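Local coordinates for protein endoglucanase CEL5A (Eubacterium cellulosolvens, PDB 4AFD) that binds glucan chains such as cellotetraose through its N-terminal carbohydrate binding module, probably helping a family 5 endoglucanase reach its polysaccharide substrate, at residues Phe61-His66 / Phe102-Tyr107. Sequence-based numbering, arbitrary orientation.
Sequences FARWEH and FSDLDY. With BGC (beta-D-glucopyranose), chain B.
W64 lies between D106 and a bound glucose. With CG anti to the carbonyl carbon (chi1 -45°), the indole is laid across D106, its other face to the sugar. CB is near glucose O6 and D106 OD2. CG, CD2 and CE2 lie against glucose C4, CE3 and CZ3 against its O5. CD1 and NE1 meet D106 CB, in CH-pi contact 3.7 Å from the five-membered ring's centroid. The D106 carboxylate is nearly parallel to the indole, their planes 6° apart. On the six-membered ring, CZ2 touches Y107 CB at 3.6 Å. CH2 lies between Y107 CB and glucose C2. W64 belongs to the glycan pocket, with Q71 and W73, and gives the sugar a flat aromatic platform, as carbohydrate binding modules commonly do. Cut back to an alanine, this position would probably leave the glucose without its platform and D106 CB and Y107 CB without their cover.

W64 N donates to the anti side of D106 OD2 at 2.8 Å. H66 NE2 donates to the syn lone pair of D106 OD2, 2.7 Å away and near the imidazole plane. Both tie the loop after R63 to D106.

A62 O accepts from D106 N and, weakly, from Y107 N, a classic beta bulge. R63 NH1 bridges to D104 OD2; R63 NH2 binds P70 O and D104 OD1 binds Y97 OH. The F61 ring turns its edge to the F102 face.

The bulge lies where strand 107-112 starts beside strand 57-63. Strand 72-76 flanks 57-63 on its other side, and helix 90-97 packs against F61, R63 and L105.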
ATOM      1  N   PHE A  61       4.076  -1.044  -4.168  1.00  5.69           N
ATOM      2  CA  PHE A  61       5.394  -1.470  -3.723  1.00  5.62           C
ATOM      3  C   PHE A  61       6.402  -1.017  -4.736  1.00  5.59           C
ATOM      4  O   PHE A  61       6.135  -1.379  -5.952  1.00  6.25           O
ATOM      5  CB  PHE A  61       5.475  -3.009  -3.552  1.00  6.36           C
ATOM      6  CG  PHE A  61       5.048  -3.503  -2.164  1.00  6.64           C
ATOM      7  CD1 PHE A  61       3.858  -3.043  -1.517  1.00  6.66           C
ATOM      8  CD2 PHE A  61       5.840  -4.394  -1.499  1.00  7.30           C
ATOM      9  CE1 PHE A  61       3.551  -3.539  -0.256  1.00  6.91           C
ATOM     10  CE2 PHE A  61       5.447  -4.958  -0.235  1.00  7.72           C
ATOM     11  CZ  PHE A  61       4.323  -4.422   0.351  1.00  6.91           C
ATOM     12  N   ALA A  62       7.453  -0.270  -4.446  1.00  5.29           N
ATOM     13  CA  ALA A  62       8.319   0.269  -5.483  1.00  5.29           C
ATOM     14  C   ALA A  62       9.749   0.041  -5.120  1.00  5.37           C
ATOM     15  O   ALA A  62      10.163   0.051  -3.903  1.00  5.62           O
ATOM     16  CB  ALA A  62       8.001   1.722  -5.792  1.00  5.51           C
ATOM     17  N   ARG A  63      10.594  -0.136  -6.145  1.00  5.75           N
ATOM     18  CA  ARG A  63      12.072  -0.146  -6.051  1.00  6.30           C
ATOM     19  C   ARG A  63      12.564   0.898  -6.975  1.00  6.66           C
ATOM     20  O   ARG A  63      12.177   0.880  -8.186  1.00  6.62           O
ATOM     21  CB  ARG A  63      12.601  -1.500  -6.443  1.00  6.73           C
ATOM     22  CG  ARG A  63      14.132  -1.598  -6.348  1.00  7.22           C
ATOM     23  CD  ARG A  63      14.665  -2.930  -6.830  1.00  7.93           C
ATOM     24  NE  ARG A  63      14.509  -3.034  -8.315  1.00  8.13           N
ATOM     25  CZ  ARG A  63      14.692  -4.175  -8.966  1.00  9.63           C
ATOM     26  NH1 ARG A  63      14.814  -5.336  -8.362  1.00 11.23           N
ATOM     27  NH2 ARG A  63      14.634  -4.154 -10.290  1.00  9.90           N
ATOM     28  N   TRP A  64      13.364   1.851  -6.563  1.00  7.35           N
ATOM     29  CA  TRP A  64      13.923   2.853  -7.509  1.00  8.67           C
ATOM     30  C   TRP A  64      14.982   2.225  -8.368  1.00 10.24           C
ATOM     31  O   TRP A  64      15.634   1.295  -7.973  1.00 11.47           O
ATOM     32  CB  TRP A  64      14.481   4.074  -6.693  1.00  9.92           C
ATOM     33  CG  TRP A  64      13.541   4.534  -5.607  1.00 10.97           C
ATOM     34  CD1 TRP A  64      13.907   4.902  -4.298  1.00 11.52           C
ATOM     35  CD2 TRP A  64      12.133   4.806  -5.696  1.00 11.19           C
ATOM     36  NE1 TRP A  64      12.789   5.330  -3.636  1.00 11.52           N
ATOM     37  CE2 TRP A  64      11.696   5.285  -4.384  1.00 11.81           C
ATOM     38  CE3 TRP A  64      11.143   4.652  -6.687  1.00 12.19           C
ATOM     39  CZ2 TRP A  64      10.347   5.572  -4.117  1.00 11.77           C
ATOM     40  CZ3 TRP A  64       9.776   5.030  -6.332  1.00 11.97           C
ATOM     41  CH2 TRP A  64       9.423   5.456  -5.107  1.00 12.58           C
ATOM     42  N   GLU A  65      15.150   2.784  -9.561  1.00 11.24           N
ATOM     43  CA  GLU A  65      16.223   2.312 -10.453  0.50 12.12           C
ATOM     44  C   GLU A  65      17.585   2.471  -9.729  1.00 13.07           C
ATOM     45  O   GLU A  65      17.864   3.461  -9.053  1.00 13.75           O
ATOM     46  CB  GLU A  65      16.178   3.113 -11.788  0.50 13.48           C
ATOM     47  CG  GLU A  65      17.153   2.576 -12.826  0.50 14.49           C
ATOM     48  CD  GLU A  65      17.004   3.298 -14.144  0.50 15.94           C
ATOM     49  OE1 GLU A  65      15.913   3.806 -14.524  0.50 13.85           O
ATOM     50  OE2 GLU A  65      18.052   3.318 -14.877  0.50 17.98           O
ATOM     51  N   HIS A  66      18.414   1.491  -9.875  1.00 13.72           N
ATOM     52  CA  HIS A  66      19.782   1.518  -9.247  1.00 16.30           C
ATOM     53  C   HIS A  66      20.640   0.734 -10.232  1.00 16.84           C
ATOM     54  O   HIS A  66      20.448  -0.497 -10.437  1.00 16.69           O
ATOM     55  CB  HIS A  66      19.812   0.836  -7.850  1.00 17.89           C
ATOM     56  CG  HIS A  66      18.726   1.259  -6.781  1.00 22.26           C
ATOM     57  ND1 HIS A  66      18.730   2.461  -6.082  1.00 24.24           N
ATOM     58  CD2 HIS A  66      17.684   0.475  -6.208  1.00 23.25           C
ATOM     59  CE1 HIS A  66      17.614   2.482  -5.211  1.00 24.33           C
ATOM     60  NE2 HIS A  66      16.972   1.259  -5.303  1.00 15.69           N
ATOM     61  N   PHE A 102      11.856  -9.098  -0.900  1.00  8.65           N
ATOM     62  CA  PHE A 102      11.743  -7.670  -0.563  1.00  7.78           C
ATOM     63  C   PHE A 102      13.033  -7.074  -0.043  1.00  7.88           C
ATOM     64  O   PHE A 102      13.017  -5.974   0.566  1.00  8.15           O
ATOM     65  CB  PHE A 102      10.539  -7.420   0.343  1.00  8.69           C
ATOM     66  CG  PHE A 102       9.247  -7.844  -0.273  1.00  8.51           C
ATOM     67  CD1 PHE A 102       8.813  -7.277  -1.478  1.00  9.12           C
ATOM     68  CD2 PHE A 102       8.421  -8.807   0.360  1.00 10.49           C
ATOM     69  CE1 PHE A 102       7.625  -7.692  -2.051  1.00 10.11           C
ATOM     70  CE2 PHE A 102       7.184  -9.164  -0.205  1.00 12.77           C
ATOM     71  CZ  PHE A 102       6.798  -8.708  -1.471  1.00 11.72           C
ATOM     72  N   SER A 103      14.184  -7.728  -0.299  1.00  8.18           N
ATOM     73  CA  SER A 103      15.467  -7.229   0.187  1.00  8.78           C
ATOM     74  C   SER A 103      15.893  -5.908  -0.409  1.00  8.18           C
ATOM     75  O   SER A 103      16.749  -5.223   0.091  1.00  8.82           O
ATOM     76  CB  SER A 103      16.606  -8.256  -0.006  1.00  9.12           C
ATOM     77  OG  SER A 103      16.784  -8.495  -1.412  1.00 10.06           O
ATOM     78  N   ASP A 104      15.240  -5.523  -1.547  1.00  8.08           N
ATOM     79  CA  ASP A 104      15.577  -4.280  -2.242  1.00  8.19           C
ATOM     80  C   ASP A 104      14.354  -3.357  -2.278  1.00  7.25           C
ATOM     81  O   ASP A 104      14.383  -2.385  -3.119  1.00  8.33           O
ATOM     82  CB  ASP A 104      16.110  -4.600  -3.653  1.00  8.86           C
ATOM     83  CG  ASP A 104      15.094  -5.476  -4.453  1.00 10.09           C
ATOM     84  OD1 ASP A 104      13.944  -5.717  -4.016  1.00  9.66           O
ATOM     85  OD2 ASP A 104      15.501  -5.914  -5.566  1.00 10.90           O
ATOM     86  N   LEU A 105      13.371  -3.534  -1.471  1.00  7.16           N
ATOM     87  CA  LEU A 105      12.131  -2.697  -1.493  1.00  7.14           C
ATOM     88  C   LEU A 105      12.371  -1.294  -1.008  1.00  6.93           C
ATOM     89  O   LEU A 105      12.773  -1.139   0.210  1.00  8.56           O
ATOM     90  CB  LEU A 105      11.094  -3.403  -0.676  1.00  7.17           C
ATOM     91  CG  LEU A 105       9.711  -2.710  -0.607  1.00  6.21           C
ATOM     92  CD1 LEU A 105       9.002  -2.585  -1.978  1.00  6.71           C
ATOM     93  CD2 LEU A 105       8.824  -3.383   0.384  1.00  6.90           C
ATOM     94  N   ASP A 106      12.145  -0.265  -1.798  1.00  6.26           N
ATOM     95  CA  ASP A 106      12.337   1.132  -1.366  1.00  6.38           C
ATOM     96  C   ASP A 106      11.152   1.787  -0.782  1.00  5.79           C
ATOM     97  O   ASP A 106      11.289   2.763   0.007  1.00  6.76           O
ATOM     98  CB  ASP A 106      12.873   1.969  -2.549  1.00  6.91           C
ATOM     99  CG  ASP A 106      14.212   1.654  -2.915  1.00  7.46           C
ATOM    100  OD1 ASP A 106      15.140   1.655  -2.013  1.00 10.05           O
ATOM    101  OD2 ASP A 106      14.581   1.336  -4.070  1.00  7.79           O
ATOM    102  N   TYR A 107       9.936   1.394  -1.135  1.00  5.69           N
ATOM    103  CA  TYR A 107       8.735   2.221  -0.861  1.00  5.51           C
ATOM    104  C   TYR A 107       7.466   1.391  -0.791  1.00  5.26           C
ATOM    105  O   TYR A 107       7.268   0.504  -1.689  1.00  5.59           O
ATOM    106  CB  TYR A 107       8.609   3.268  -2.038  1.00  5.70           C
ATOM    107  CG  TYR A 107       7.411   4.134  -1.962  1.00  5.60           C
ATOM    108  CD1 TYR A 107       7.350   5.223  -1.091  1.00  6.10           C
ATOM    109  CD2 TYR A 107       6.312   3.908  -2.790  1.00  6.27           C
ATOM    110  CE1 TYR A 107       6.273   6.024  -1.044  1.00  6.51           C
ATOM    111  CE2 TYR A 107       5.212   4.723  -2.758  1.00  6.62           C
ATOM    112  CZ  TYR A 107       5.176   5.778  -1.889  1.00  6.26           C
ATOM    113  OH  TYR A 107       4.066   6.583  -1.872  1.00  7.17           O
TER
HETATM  114  C2  BGC B   4      10.797   8.928  -5.503  0.87 52.78           C
HETATM  115  C3  BGC B   4      12.250   9.369  -5.208  0.87 47.64           C
HETATM  116  C4  BGC B   4      13.189   8.454  -6.016  0.87 51.29           C
HETATM  117  C5  BGC B   4      12.830   8.768  -7.534  0.87 54.67           C
HETATM  118  C6  BGC B   4      13.731   8.134  -8.670  0.87 58.81           C
HETATM  119  C1  BGC B   4      10.544   8.956  -7.063  0.87 53.84           C
HETATM  120  O2  BGC B   4       9.941   9.849  -4.869  0.87 53.22           O
HETATM  121  O3  BGC B   4      12.568   9.187  -3.865  0.87 46.06           O
HETATM  122  O4  BGC B   4      14.533   8.789  -5.762  0.87 53.07           O
HETATM  123  O5  BGC B   4      11.554   8.210  -7.745  0.87 53.54           O
HETATM  124  O6  BGC B   4      14.834   7.472  -8.094  0.87 62.64           O